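Local coordinates for VgrG protein (Vibrio cholerae, PDB 4DTH) that probably cross-links monomeric actin, using an actin cross-linking domain that binds ATP together with magnesium ions, at residues S23-E28 with C96-K101; E30-V35 with T165-P170; M59-M64 with E90-P95; S171-T176 with S361-T366. All blocks are in the same frame, centred on the assembly; numbering follows the deposited sequence. Where two conformers were deposited one is given.

Contacts 1 and 3 share the strand 85-97: contact 1 pairs its end with the strand 24-30, and contact 3 pairs its middle with the strand 56-68. Both are buried and touch ATP. Contact 4 is also buried, but it joins the strand 173-180, the other neighbour of 24-30, to a late loop through one glutamine amide and a leucine instead of strand pairing. Contact 2 lies farther from the chain centre and is partly exposed; a single bridge pairs the loop 165-170 with the link between strands 24-30 and 34-38. Chemistry follows place: residues from contacts 1, 3 and 4 supply magnesium ligands beside the nucleotide, whereas contact 2 is largely aliphatic, with a marginal sulfate shared with contact 4.

Contact 1 of 4, residues S23-E28 with C96-K101; sequences SSIGIE and CEMDDK. With MG (magnesium ion), chain E; ATP (adenosine-5'-triphosphate), chain B.
An antiparallel strand pair ends here, with Ile25 facing Cys96 and Ser24 facing Glu97, and its 24-28 strand lines the ATP pocket. Ile25 and Cys96 exchange two backbone hydrogen bonds, Ile25 N to Cys96 O at 2.9 Å and Cys96 N to Ile25 O at 3.0 Å. A third, from Met98 N to Ser23 O (3.1 Å), is almost straight, with 177° at the hydrogen, and carries the pairing into the type I turn from Glu97 to Asp100. A water extends it, donating to Ser23 O and accepting from Asp99 N. Met98 does most of the side-chain work. Its CG lies 3.6 Å from Ile25 CB, the two side chains crossing at about a right angle, while the bend at chi3 (92°) leads CE to the end of Ile25. In one of its two conformers Ser23 sets OG near Met98 SD, with Glu191 as its polar partner. The side chains of Ile25 and Cys96 share one face of the sheet, and Cys96 continues onto the helix 101-124, whose N-cap is Asp100. Residues 24-28 also meet the nucleotide directly. Ser24 OG, held between the backbone N and the carbonyl carbon (chi1 54°), donates to ATP N1 at 2.6 Å and thereby reads the adenine edge. Farther along, Gly26 CA comes within 3.1 Å of ATP O2'. Glu28 passes the ribose, with CG near ATP O3', and its OE2 binds the magnesium ion of chain E at 2.6 Å, a site that Glu90 also lines.

Contact 2 of 4, residues E30-V35 with T165-P170; sequences ELAGLV and TITMTP. With SO4 (sulfate ion), chain I.
Ile166 sets CG1 anti to its carbonyl carbon (chi1 -57°) and then turns CD1 back with chi2 at -47°, which puts that methyl 3.4 Å from Gly33 O and against Leu34. Leu34 meets it with CG between its own backbone N and carbonyl carbon (chi1 61°); CD2 lies 3.7 Å from Ile166 CD1, and the two side chains cross at about a right angle. The other branch of Ile166, CG2, faces Leu31 CD1 at 4.0 Å. Leu31 runs side by side with Met168, pointing the same way, and CD2 touches Met168 CE at 3.9 Å. Between these pairs the backbones form one antiparallel bridge: Ala32 N donates to Thr167 O at 2.9 Å, and Thr167 N returns a bond to Ala32 O at 3.1 Å. On the outer side Ala32 CB packs on Thr167 OG1. Past the bridge a water donates to Glu30 O and accepts from Thr169 N, prolonging the connection where the chains part. Thr169 OG1 turns to a sulfate, probably from the crystallisation liquor, donating to its O3 at 2.7 Å. Phe118 of the helix 101-124 touches Leu31, Leu34 and Ile166 alike, so the cluster, built from both segments, packs on that helix. The chemistry implies a division of labour: two backbone hydrogen bonds set the alignment of the loop, branched methyl groups seal its inner side, and the hydroxyls of Thr167 and Thr169 belong to the more open margin.

Contact 3 of 4, residues M59-M64 with E90-P95; sequences MLTKDM and ELVSYP. With ATP (adenosine-5'-triphosphate), chain B.
Strands 59-63 and 90-93 run antiparallel with a marked twist, 137° between their directions, and pair Met59 with Val92, Leu60 with Leu91 and Thr61 with Glu90. Met59 N donates to Val92 O at 2.7 Å. Glu90 O is gripped twice, by Thr61 N at 3.1 Å and by Thr61 OG1 at 2.8 Å, the two donors arriving from opposite faces of the carbonyl plane. Water 3 donates both to Thr61 OG1 and, at 2.6 Å, to Glu90 OE1, tying the hydroxyl to the carboxylate. Asp63 places CG anti to its backbone N (chi1 -176°), and its carboxylate stacks on that of Glu90 with planes 10° apart and OD2 3.8 Å from Glu90 OE2. At the far end the extended Met59 crosses Tyr94: CE packs 3.5 Å from Tyr94 CZ, and SD stands 5.0 Å from the ring centroid in an oblique Met-aromatic contact; Tyr94 OH bonds to Pro14 O. Leu60 and Leu91 lie on the opposite face of the pair, against the helix 101-124. Glu90 and Glu28 bind one magnesium ion, which probably eases the nearness of Asp63 to Glu90, and Ser93 O accepts from ATP O2' at 2.6 Å: an ATP-magnesium site.

Contact 4 of 4, residues S171-T176 with S361-T366; sequences SGQQAT and SYLPKT. With MG (magnesium ion), chain D; ATP (adenosine-5'-triphosphate), chain B; SO4 (sulfate ion), chain I.
Gln173 presents one face of its side-chain amide to Leu363 and its edge to Pro364. Leu363 CD1 sits over that face, 3.7 Å from Gln173 CD, and Leu363 CB lies over Gln173 OE1 from the same face, 3.7 Å away, the two side chains reaching toward each other tip to tip. At the edge Gln173 NE2 donates to Pro364 O at 3.0 Å; the acceptor is only 4° out of the amide plane, and the donor lies in the plane of the carbonyl. A water donates to Gln173 OE1 at 2.8 Å and also to Pro364 O, so that both ends of the amide are occupied and its rotation is fixed. Chi2 of 175° carries CD straight out from the strand. Strand 173-180, which pairs with 24-30 on one side and 343-352 on the other, alternates its side chains here: Gln173 and Ala175 turn to the loop, with Ala175 CB 4.3 Å from Leu363 CD2, while Gln174 points away, on the side of the magnesium ions and ATP. Gln174 bends at chi2 (96°), and its OE1 binds the magnesium ion of chain D at 2.5 Å, in a site lined also by Glu28 and Glu351. Thr176 CG2 lies 3.7 Å from ATP O4', against the ribose. Ser171 N and Ser171 OG both donate to O3 of a sulfate, probably from the crystallisation liquor. Pro364 packs on Met111 of the helix 101-124.

Contact 1 of 4, residues S23-E28 with C96-K101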
# COMPACT_ATOMS: atom_id res chain seq x y z
N SER A 23 13.46 2.29 9.69
CA SER A 23 12.25 1.67 9.16
C SER A 23 10.99 2.45 9.52
O SER A 23 10.91 3.04 10.60
CB SER A 23 12.13 0.21 9.56
OG SER A 23 12.06 0.08 10.97
N SER A 24 10.02 2.47 8.58
CA SER A 24 8.77 3.19 8.76
C SER A 24 7.55 2.30 8.59
O SER A 24 7.64 1.23 7.97
CB SER A 24 8.70 4.36 7.78
OG SER A 24 8.91 3.87 6.47
N ILE A 25 6.40 2.74 9.12
CA ILE A 25 5.17 1.99 9.00
C ILE A 25 3.98 2.90 8.76
O ILE A 25 3.88 3.97 9.36
CB ILE A 25 4.95 1.03 10.22
CG1 ILE A 25 3.75 0.08 10.01
CG2 ILE A 25 4.86 1.78 11.56
CD1 ILE A 25 3.84 -1.25 10.71
N GLY A 26 3.09 2.45 7.89
CA GLY A 26 1.83 3.08 7.58
C GLY A 26 0.73 2.05 7.69
O GLY A 26 0.99 0.85 7.59
N ILE A 27 -0.51 2.50 7.96
CA ILE A 27 -1.64 1.58 8.10
C ILE A 27 -2.82 2.06 7.26
O ILE A 27 -2.98 3.26 7.02
CB ILE A 27 -2.05 1.30 9.58
CG1 ILE A 27 -2.54 2.60 10.30
CG2 ILE A 27 -0.92 0.59 10.37
CD1 ILE A 27 -3.25 2.39 11.68
N GLU A 28 -3.64 1.10 6.81
CA GLU A 28 -4.86 1.33 6.02
C GLU A 28 -5.96 0.64 6.77
O GLU A 28 -5.80 -0.50 7.21
CB GLU A 28 -4.73 0.77 4.61
CG GLU A 28 -3.75 1.54 3.74
CD GLU A 28 -3.36 0.81 2.47
OE1 GLU A 28 -2.76 -0.29 2.57
OE2 GLU A 28 -3.66 1.34 1.38
N CYS A 96 4.99 6.69 10.10
CA CYS A 96 5.80 7.09 11.24
C CYS A 96 6.93 6.10 11.40
O CYS A 96 6.95 5.07 10.72
CB CYS A 96 4.96 7.21 12.52
SG CYS A 96 4.25 5.65 13.11
N GLU A 97 7.90 6.40 12.28
CA GLU A 97 8.99 5.47 12.55
C GLU A 97 8.40 4.25 13.25
O GLU A 97 7.54 4.40 14.12
CB GLU A 97 10.06 6.13 13.44
CG GLU A 97 10.66 7.38 12.81
CD GLU A 97 11.50 8.25 13.73
OE1 GLU A 97 11.60 9.46 13.45
OE2 GLU A 97 12.06 7.71 14.71
N MET A 98 8.82 3.05 12.83
CA MET A 98 8.32 1.78 13.38
C MET A 98 8.50 1.64 14.88
O MET A 98 7.65 1.03 15.53
CB MET A 98 8.99 0.60 12.68
CG MET A 98 8.26 0.16 11.48
SD MET A 98 8.77 -1.49 10.97
CE MET A 98 7.60 -2.48 11.84
N ASP A 99 9.58 2.20 15.43
CA ASP A 99 9.86 2.12 16.86
C ASP A 99 9.37 3.36 17.64
O ASP A 99 9.73 3.53 18.81
CB ASP A 99 11.35 1.84 17.09
CG ASP A 99 12.32 2.85 16.52
OD1 ASP A 99 11.86 3.89 15.98
OD2 ASP A 99 13.54 2.62 16.61
N ASP A 100 8.57 4.23 16.99
CA ASP A 100 8.04 5.43 17.65
C ASP A 100 6.69 5.07 18.26
O ASP A 100 5.64 5.23 17.63
CB ASP A 100 7.98 6.63 16.68
CG ASP A 100 7.58 7.96 17.32
OD1 ASP A 100 6.99 7.94 18.42
OD2 ASP A 100 7.78 9.00 16.67
N LYS A 101 6.73 4.56 19.49
CA LYS A 101 5.54 4.12 20.24
C LYS A 101 4.44 5.17 20.34
O LYS A 101 3.27 4.84 20.09
CB LYS A 101 5.93 3.62 21.63
CG LYS A 101 6.61 2.27 21.63
CD LYS A 101 6.91 1.88 23.06
CE LYS A 101 7.82 0.69 23.16
NZ LYS A 101 8.59 0.71 24.42
MG MG E . -5.08 3.27 0.48
PG ATP B . -2.48 0.77 -4.04
O1G ATP B . -2.11 -0.48 -3.31
O2G ATP B . -1.53 1.03 -5.18
O3G ATP B . -3.87 0.72 -4.60
PB ATP B . -2.55 3.45 -2.99
O1B ATP B . -1.93 4.03 -4.20
O2B ATP B . -4.02 3.79 -3.00
O3B ATP B . -2.38 1.97 -2.99
PA ATP B . -0.44 4.36 -1.33
O1A ATP B . 0.43 4.00 -2.47
O2A ATP B . -0.30 5.87 -1.10
O3A ATP B . -1.86 4.05 -1.67
O5' ATP B . 0.02 3.52 -0.04
C5' ATP B . -0.53 3.94 1.21
C4' ATP B . 0.07 3.19 2.38
O4' ATP B . 1.52 3.34 2.37
C3' ATP B . -0.39 3.72 3.74
O3' ATP B . -0.50 2.69 4.72
C2' ATP B . 0.72 4.70 4.08
O2' ATP B . 0.78 5.07 5.45
C1' ATP B . 1.92 3.89 3.62
N9 ATP B . 3.18 4.62 3.45
C8 ATP B . 3.41 5.69 2.63
N7 ATP B . 4.65 6.13 2.68
C5 ATP B . 5.27 5.29 3.59
C6 ATP B . 6.59 5.21 4.08
N6 ATP B . 7.57 6.04 3.70
N1 ATP B . 6.87 4.24 4.98
C2 ATP B . 5.90 3.40 5.35
N3 ATP B . 4.62 3.37 4.96
C4 ATP B . 4.36 4.35 4.07
O HOH W 1 11.99 2.36 13.23

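Contact 2 of 4, residues E30-V35 with T165-P170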
# COMPACT_ATOMS: atom_id res chain seq x y z
N GLU A 30 -10.14 0.21 6.62
CA GLU A 30 -11.47 0.39 6.03
C GLU A 30 -12.53 0.31 7.12
O GLU A 30 -12.53 -0.62 7.92
CB GLU A 30 -11.71 -0.63 4.91
CG GLU A 30 -12.90 -0.31 4.01
CD GLU A 30 -13.22 -1.40 3.00
OE1 GLU A 30 -13.99 -1.11 2.06
OE2 GLU A 30 -12.69 -2.53 3.13
N LEU A 31 -13.41 1.29 7.17
CA LEU A 31 -14.46 1.34 8.19
C LEU A 31 -15.72 0.60 7.76
O LEU A 31 -16.05 0.56 6.57
CB LEU A 31 -14.81 2.79 8.53
CG LEU A 31 -13.69 3.72 9.00
CD1 LEU A 31 -14.22 5.08 9.29
CD2 LEU A 31 -12.96 3.17 10.25
N ALA A 32 -16.43 0.02 8.74
CA ALA A 32 -17.73 -0.61 8.51
C ALA A 32 -18.79 0.23 9.21
O ALA A 32 -18.52 0.84 10.24
CB ALA A 32 -17.75 -2.03 9.07
N GLY A 33 -19.98 0.25 8.62
CA GLY A 33 -21.13 0.94 9.19
C GLY A 33 -21.57 2.20 8.50
O GLY A 33 -22.61 2.76 8.86
N LEU A 34 -20.77 2.69 7.54
CA LEU A 34 -21.10 3.92 6.81
C LEU A 34 -20.47 3.94 5.43
O LEU A 34 -19.64 3.09 5.09
CB LEU A 34 -20.66 5.19 7.62
CG LEU A 34 -19.17 5.38 7.96
CD1 LEU A 34 -18.35 5.82 6.76
CD2 LEU A 34 -18.99 6.47 8.97
N VAL A 35 -20.85 4.96 4.66
CA VAL A 35 -20.28 5.26 3.36
C VAL A 35 -20.05 6.77 3.24
O VAL A 35 -20.63 7.55 3.99
CB VAL A 35 -21.19 4.76 2.20
CG1 VAL A 35 -21.20 3.22 2.11
CG2 VAL A 35 -22.61 5.34 2.30
N THR A 165 -22.73 1.30 15.13
CA THR A 165 -21.49 1.75 15.74
C THR A 165 -20.49 1.59 14.59
O THR A 165 -20.48 0.55 13.92
CB THR A 165 -21.12 0.91 16.97
OG1 THR A 165 -22.13 1.11 17.96
CG2 THR A 165 -19.75 1.29 17.55
N ILE A 166 -19.69 2.63 14.34
CA ILE A 166 -18.68 2.61 13.28
C ILE A 166 -17.50 1.80 13.80
O ILE A 166 -16.98 2.08 14.87
CB ILE A 166 -18.31 4.03 12.79
CG1 ILE A 166 -19.58 4.78 12.27
CG2 ILE A 166 -17.20 3.99 11.72
CD1 ILE A 166 -20.51 3.98 11.31
N THR A 167 -17.16 0.74 13.05
CA THR A 167 -16.18 -0.24 13.47
C THR A 167 -15.04 -0.49 12.50
O THR A 167 -15.07 -0.06 11.35
CB THR A 167 -16.89 -1.58 13.81
OG1 THR A 167 -17.57 -2.05 12.64
CG2 THR A 167 -17.89 -1.44 15.01
N MET A 168 -14.03 -1.22 12.98
CA MET A 168 -12.87 -1.64 12.20
C MET A 168 -12.61 -3.11 12.50
O MET A 168 -13.01 -3.60 13.56
CB MET A 168 -11.64 -0.74 12.47
CG MET A 168 -11.52 -0.28 13.88
SD MET A 168 -10.47 1.15 14.11
CE MET A 168 -11.62 2.50 13.82
N THR A 169 -12.02 -3.85 11.53
CA THR A 169 -11.79 -5.29 11.66
C THR A 169 -10.52 -5.72 10.91
O THR A 169 -10.19 -5.06 9.92
CB THR A 169 -13.08 -6.04 11.23
OG1 THR A 169 -13.08 -7.38 11.72
CG2 THR A 169 -13.34 -5.99 9.72
N PRO A 170 -9.81 -6.82 11.30
CA PRO A 170 -8.59 -7.22 10.56
C PRO A 170 -8.75 -7.35 9.05
O PRO A 170 -7.85 -6.95 8.33
CB PRO A 170 -8.18 -8.54 11.23
CG PRO A 170 -8.69 -8.40 12.63
CD PRO A 170 -10.02 -7.72 12.46
S SO4 I . -12.11 -10.60 10.18
O1 SO4 I . -10.72 -11.07 10.12
O2 SO4 I . -12.64 -10.84 11.52
O3 SO4 I . -12.15 -9.16 9.92
O4 SO4 I . -12.91 -11.31 9.17
O HOH W 2 -10.89 -2.09 9.50

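Contact 3 of 4, residues M59-M64 with E90-P95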
# COMPACT_ATOMS: atom_id res chain seq x y z
N MET A 59 -5.33 10.21 6.84
CA MET A 59 -6.19 10.80 5.83
C MET A 59 -7.55 10.11 5.83
O MET A 59 -7.65 8.92 6.11
CB MET A 59 -5.56 10.62 4.43
CG MET A 59 -4.26 11.35 4.23
SD MET A 59 -3.61 10.88 2.63
CE MET A 59 -2.12 11.81 2.58
N LEU A 60 -8.58 10.86 5.45
CA LEU A 60 -9.93 10.32 5.25
C LEU A 60 -10.07 10.15 3.75
O LEU A 60 -9.92 11.12 3.00
CB LEU A 60 -10.99 11.30 5.78
CG LEU A 60 -11.30 11.19 7.28
CD1 LEU A 60 -10.27 11.90 8.11
CD2 LEU A 60 -12.65 11.78 7.56
N THR A 61 -10.27 8.91 3.31
CA THR A 61 -10.35 8.63 1.88
C THR A 61 -11.57 7.80 1.50
O THR A 61 -12.10 7.05 2.33
CB THR A 61 -9.07 7.88 1.37
OG1 THR A 61 -9.08 6.52 1.84
CG2 THR A 61 -7.75 8.55 1.78
N LYS A 62 -11.96 7.88 0.22
CA LYS A 62 -12.96 6.99 -0.34
C LYS A 62 -12.17 5.74 -0.77
O LYS A 62 -10.98 5.84 -1.11
CB LYS A 62 -13.72 7.62 -1.53
CG LYS A 62 -12.87 8.13 -2.69
CD LYS A 62 -13.74 8.43 -3.91
CE LYS A 62 -12.95 9.14 -4.98
NZ LYS A 62 -13.72 9.26 -6.26
N ASP A 63 -12.80 4.58 -0.72
CA ASP A 63 -12.09 3.35 -1.04
C ASP A 63 -12.84 2.52 -2.09
O ASP A 63 -12.63 2.74 -3.28
CB ASP A 63 -11.81 2.57 0.27
CG ASP A 63 -10.99 1.29 0.18
OD1 ASP A 63 -10.33 1.06 -0.86
OD2 ASP A 63 -11.00 0.52 1.17
N MET A 64 -13.71 1.59 -1.65
CA MET A 64 -14.44 0.70 -2.55
C MET A 64 -15.70 1.35 -3.07
O MET A 64 -16.55 1.74 -2.27
CB MET A 64 -14.80 -0.63 -1.86
CG MET A 64 -13.62 -1.33 -1.24
SD MET A 64 -12.37 -1.76 -2.46
CE MET A 64 -11.14 -2.48 -1.38
N GLU A 90 -11.93 4.71 4.02
CA GLU A 90 -10.70 4.10 4.48
C GLU A 90 -9.82 5.15 5.15
O GLU A 90 -9.57 6.21 4.56
CB GLU A 90 -9.96 3.41 3.33
CG GLU A 90 -8.70 2.69 3.78
CD GLU A 90 -7.93 2.07 2.63
OE1 GLU A 90 -7.71 2.78 1.62
OE2 GLU A 90 -7.53 0.90 2.75
N LEU A 91 -9.37 4.87 6.37
CA LEU A 91 -8.48 5.76 7.12
C LEU A 91 -7.06 5.29 6.83
O LEU A 91 -6.74 4.11 7.01
CB LEU A 91 -8.79 5.75 8.63
CG LEU A 91 -10.26 6.00 9.05
CD1 LEU A 91 -10.37 6.13 10.55
CD2 LEU A 91 -10.85 7.23 8.35
N VAL A 92 -6.25 6.20 6.27
CA VAL A 92 -4.88 5.89 5.81
C VAL A 92 -3.89 6.73 6.61
O VAL A 92 -3.88 7.95 6.48
CB VAL A 92 -4.75 6.13 4.27
CG1 VAL A 92 -3.34 5.82 3.78
CG2 VAL A 92 -5.78 5.31 3.49
N SER A 93 -3.08 6.08 7.46
CA SER A 93 -2.17 6.86 8.29
C SER A 93 -1.05 7.54 7.52
O SER A 93 -0.65 7.06 6.45
CB SER A 93 -1.58 6.00 9.40
OG SER A 93 -0.57 5.11 8.92
N TYR A 94 -0.55 8.65 8.07
CA TYR A 94 0.68 9.29 7.61
C TYR A 94 1.75 8.39 8.23
O TYR A 94 1.63 8.05 9.42
CB TYR A 94 0.79 10.73 8.13
CG TYR A 94 -0.05 11.68 7.31
CD1 TYR A 94 -1.40 11.85 7.57
CD2 TYR A 94 0.50 12.36 6.22
CE1 TYR A 94 -2.19 12.69 6.80
CE2 TYR A 94 -0.29 13.21 5.43
CZ TYR A 94 -1.63 13.37 5.73
OH TYR A 94 -2.42 14.19 4.96
N PRO A 95 2.73 7.88 7.46
CA PRO A 95 3.72 6.97 8.05
C PRO A 95 4.48 7.57 9.22
O PRO A 95 4.60 8.80 9.33
CB PRO A 95 4.65 6.64 6.88
CG PRO A 95 4.50 7.84 5.95
CD PRO A 95 3.04 8.13 6.03
PG ATP B . -2.48 0.77 -4.04
O1G ATP B . -2.11 -0.48 -3.31
O2G ATP B . -1.53 1.03 -5.18
O3G ATP B . -3.87 0.72 -4.60
PB ATP B . -2.55 3.45 -2.99
O1B ATP B . -1.93 4.03 -4.20
O2B ATP B . -4.02 3.79 -3.00
O3B ATP B . -2.38 1.97 -2.99
PA ATP B . -0.44 4.36 -1.33
O1A ATP B . 0.43 4.00 -2.47
O2A ATP B . -0.30 5.87 -1.10
O3A ATP B . -1.86 4.05 -1.67
O5' ATP B . 0.02 3.52 -0.04
C5' ATP B . -0.53 3.94 1.21
C4' ATP B . 0.07 3.19 2.38
O4' ATP B . 1.52 3.34 2.37
C3' ATP B . -0.39 3.72 3.74
O3' ATP B . -0.50 2.69 4.72
C2' ATP B . 0.72 4.70 4.08
O2' ATP B . 0.78 5.07 5.45
C1' ATP B . 1.92 3.89 3.62
N9 ATP B . 3.18 4.62 3.45
C8 ATP B . 3.41 5.69 2.63
N7 ATP B . 4.65 6.13 2.68
C5 ATP B . 5.27 5.29 3.59
C6 ATP B . 6.59 5.21 4.08
N6 ATP B . 7.57 6.04 3.70
N1 ATP B . 6.87 4.24 4.98
C2 ATP B . 5.90 3.40 5.35
N3 ATP B . 4.62 3.37 4.96
C4 ATP B . 4.36 4.35 4.07
O HOH W 3 -8.23 4.67 -0.10
O HOH W 4 -7.40 0.30 -0.11

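Contact 4 of 4, residues S171-T176 with S361-T366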
# COMPACT_ATOMS: atom_id res chain seq x y z
N SER A 171 -9.92 -7.86 8.57
CA SER A 171 -10.18 -7.98 7.13
C SER A 171 -10.23 -6.62 6.41
O SER A 171 -10.09 -6.58 5.19
CB SER A 171 -11.43 -8.81 6.84
OG SER A 171 -12.63 -8.19 7.23
N GLY A 172 -10.42 -5.52 7.16
CA GLY A 172 -10.40 -4.19 6.56
C GLY A 172 -9.07 -3.49 6.77
O GLY A 172 -8.92 -2.31 6.43
N GLN A 173 -8.07 -4.22 7.30
CA GLN A 173 -6.78 -3.63 7.65
C GLN A 173 -5.56 -4.15 6.92
O GLN A 173 -5.40 -5.36 6.74
CB GLN A 173 -6.56 -3.75 9.17
CG GLN A 173 -7.57 -2.94 9.99
CD GLN A 173 -7.46 -3.12 11.48
OE1 GLN A 173 -7.04 -4.16 12.00
NE2 GLN A 173 -7.91 -2.11 12.21
N GLN A 174 -4.67 -3.22 6.57
CA GLN A 174 -3.35 -3.53 6.00
C GLN A 174 -2.31 -2.68 6.70
O GLN A 174 -2.65 -1.66 7.31
CB GLN A 174 -3.28 -3.25 4.49
CG GLN A 174 -3.93 -4.32 3.63
CD GLN A 174 -5.33 -3.92 3.29
OE1 GLN A 174 -5.58 -2.89 2.66
NE2 GLN A 174 -6.28 -4.72 3.73
N ALA A 175 -1.05 -3.09 6.59
CA ALA A 175 0.08 -2.33 7.09
C ALA A 175 1.12 -2.30 5.99
O ALA A 175 1.27 -3.29 5.25
CB ALA A 175 0.66 -2.98 8.34
N THR A 176 1.83 -1.17 5.86
CA THR A 176 2.91 -0.99 4.89
C THR A 176 4.17 -0.66 5.65
O THR A 176 4.17 0.28 6.46
CB THR A 176 2.51 0.02 3.80
OG1 THR A 176 1.39 -0.50 3.08
CG2 THR A 176 3.65 0.32 2.83
N SER A 361 -0.08 -4.97 16.83
CA SER A 361 -0.01 -3.89 17.82
C SER A 361 -0.05 -2.48 17.16
O SER A 361 -0.34 -1.51 17.86
CB SER A 361 1.24 -4.04 18.69
OG SER A 361 2.42 -3.93 17.90
N TYR A 362 0.21 -2.39 15.84
CA TYR A 362 0.20 -1.11 15.11
C TYR A 362 -1.22 -0.73 14.66
O TYR A 362 -1.44 0.39 14.20
CB TYR A 362 1.12 -1.21 13.87
CG TYR A 362 2.59 -1.32 14.22
CD1 TYR A 362 3.37 -0.18 14.41
CD2 TYR A 362 3.20 -2.56 14.36
CE1 TYR A 362 4.72 -0.27 14.74
CE2 TYR A 362 4.56 -2.67 14.68
CZ TYR A 362 5.31 -1.52 14.87
OH TYR A 362 6.64 -1.61 15.19
N LEU A 363 -2.17 -1.68 14.76
CA LEU A 363 -3.52 -1.48 14.26
C LEU A 363 -4.55 -1.19 15.36
O LEU A 363 -4.52 -1.84 16.40
CB LEU A 363 -3.96 -2.69 13.40
CG LEU A 363 -3.50 -2.77 11.92
CD1 LEU A 363 -4.08 -1.64 11.06
CD2 LEU A 363 -1.98 -2.84 11.79
N PRO A 364 -5.46 -0.22 15.13
CA PRO A 364 -6.50 0.05 16.13
C PRO A 364 -7.53 -1.07 16.17
O PRO A 364 -7.82 -1.70 15.15
CB PRO A 364 -7.12 1.37 15.66
CG PRO A 364 -6.89 1.39 14.19
CD PRO A 364 -5.62 0.62 13.92
N LYS A 365 -8.06 -1.33 17.37
CA LYS A 365 -9.05 -2.39 17.58
C LYS A 365 -10.31 -1.78 18.19
O LYS A 365 -10.21 -1.14 19.23
CB LYS A 365 -8.48 -3.49 18.53
CG LYS A 365 -6.94 -3.55 18.65
CD LYS A 365 -6.39 -2.86 19.94
CE LYS A 365 -4.88 -2.80 19.98
NZ LYS A 365 -4.37 -2.18 21.24
N THR A 366 -11.51 -1.99 17.55
CA THR A 366 -12.78 -1.48 18.10
C THR A 366 -13.02 -2.14 19.47
O THR A 366 -12.91 -3.36 19.60
CB THR A 366 -13.98 -1.76 17.16
OG1 THR A 366 -13.80 -1.07 15.93
CG2 THR A 366 -15.32 -1.33 17.77
MG MG D . -4.24 -1.95 0.76
PG ATP B . -2.48 0.77 -4.04
O1G ATP B . -2.11 -0.48 -3.31
O2G ATP B . -1.53 1.03 -5.18
O3G ATP B . -3.87 0.72 -4.60
PB ATP B . -2.55 3.45 -2.99
O1B ATP B . -1.93 4.03 -4.20
O2B ATP B . -4.02 3.79 -3.00
O3B ATP B . -2.38 1.97 -2.99
PA ATP B . -0.44 4.36 -1.33
O1A ATP B . 0.43 4.00 -2.47
O2A ATP B . -0.30 5.87 -1.10
O3A ATP B . -1.86 4.05 -1.67
O5' ATP B . 0.02 3.52 -0.04
C5' ATP B . -0.53 3.94 1.21
C4' ATP B . 0.07 3.19 2.38
O4' ATP B . 1.52 3.34 2.37
C3' ATP B . -0.39 3.72 3.74
O3' ATP B . -0.50 2.69 4.72
C2' ATP B . 0.72 4.70 4.08
O2' ATP B . 0.78 5.07 5.45
C1' ATP B . 1.92 3.89 3.62
N9 ATP B . 3.18 4.62 3.45
C8 ATP B . 3.41 5.69 2.63
N7 ATP B . 4.65 6.13 2.68
C5 ATP B . 5.27 5.29 3.59
C6 ATP B . 6.59 5.21 4.08
N6 ATP B . 7.57 6.04 3.70
N1 ATP B . 6.87 4.24 4.98
C2 ATP B . 5.90 3.40 5.35
N3 ATP B . 4.62 3.37 4.96
C4 ATP B . 4.36 4.35 4.07
S SO4 I . -12.11 -10.60 10.18
O1 SO4 I . -10.72 -11.07 10.12
O2 SO4 I . -12.64 -10.84 11.52
O3 SO4 I . -12.15 -9.16 9.92
O4 SO4 I . -12.91 -11.31 9.17
O HOH W 5 -7.31 -4.76 14.69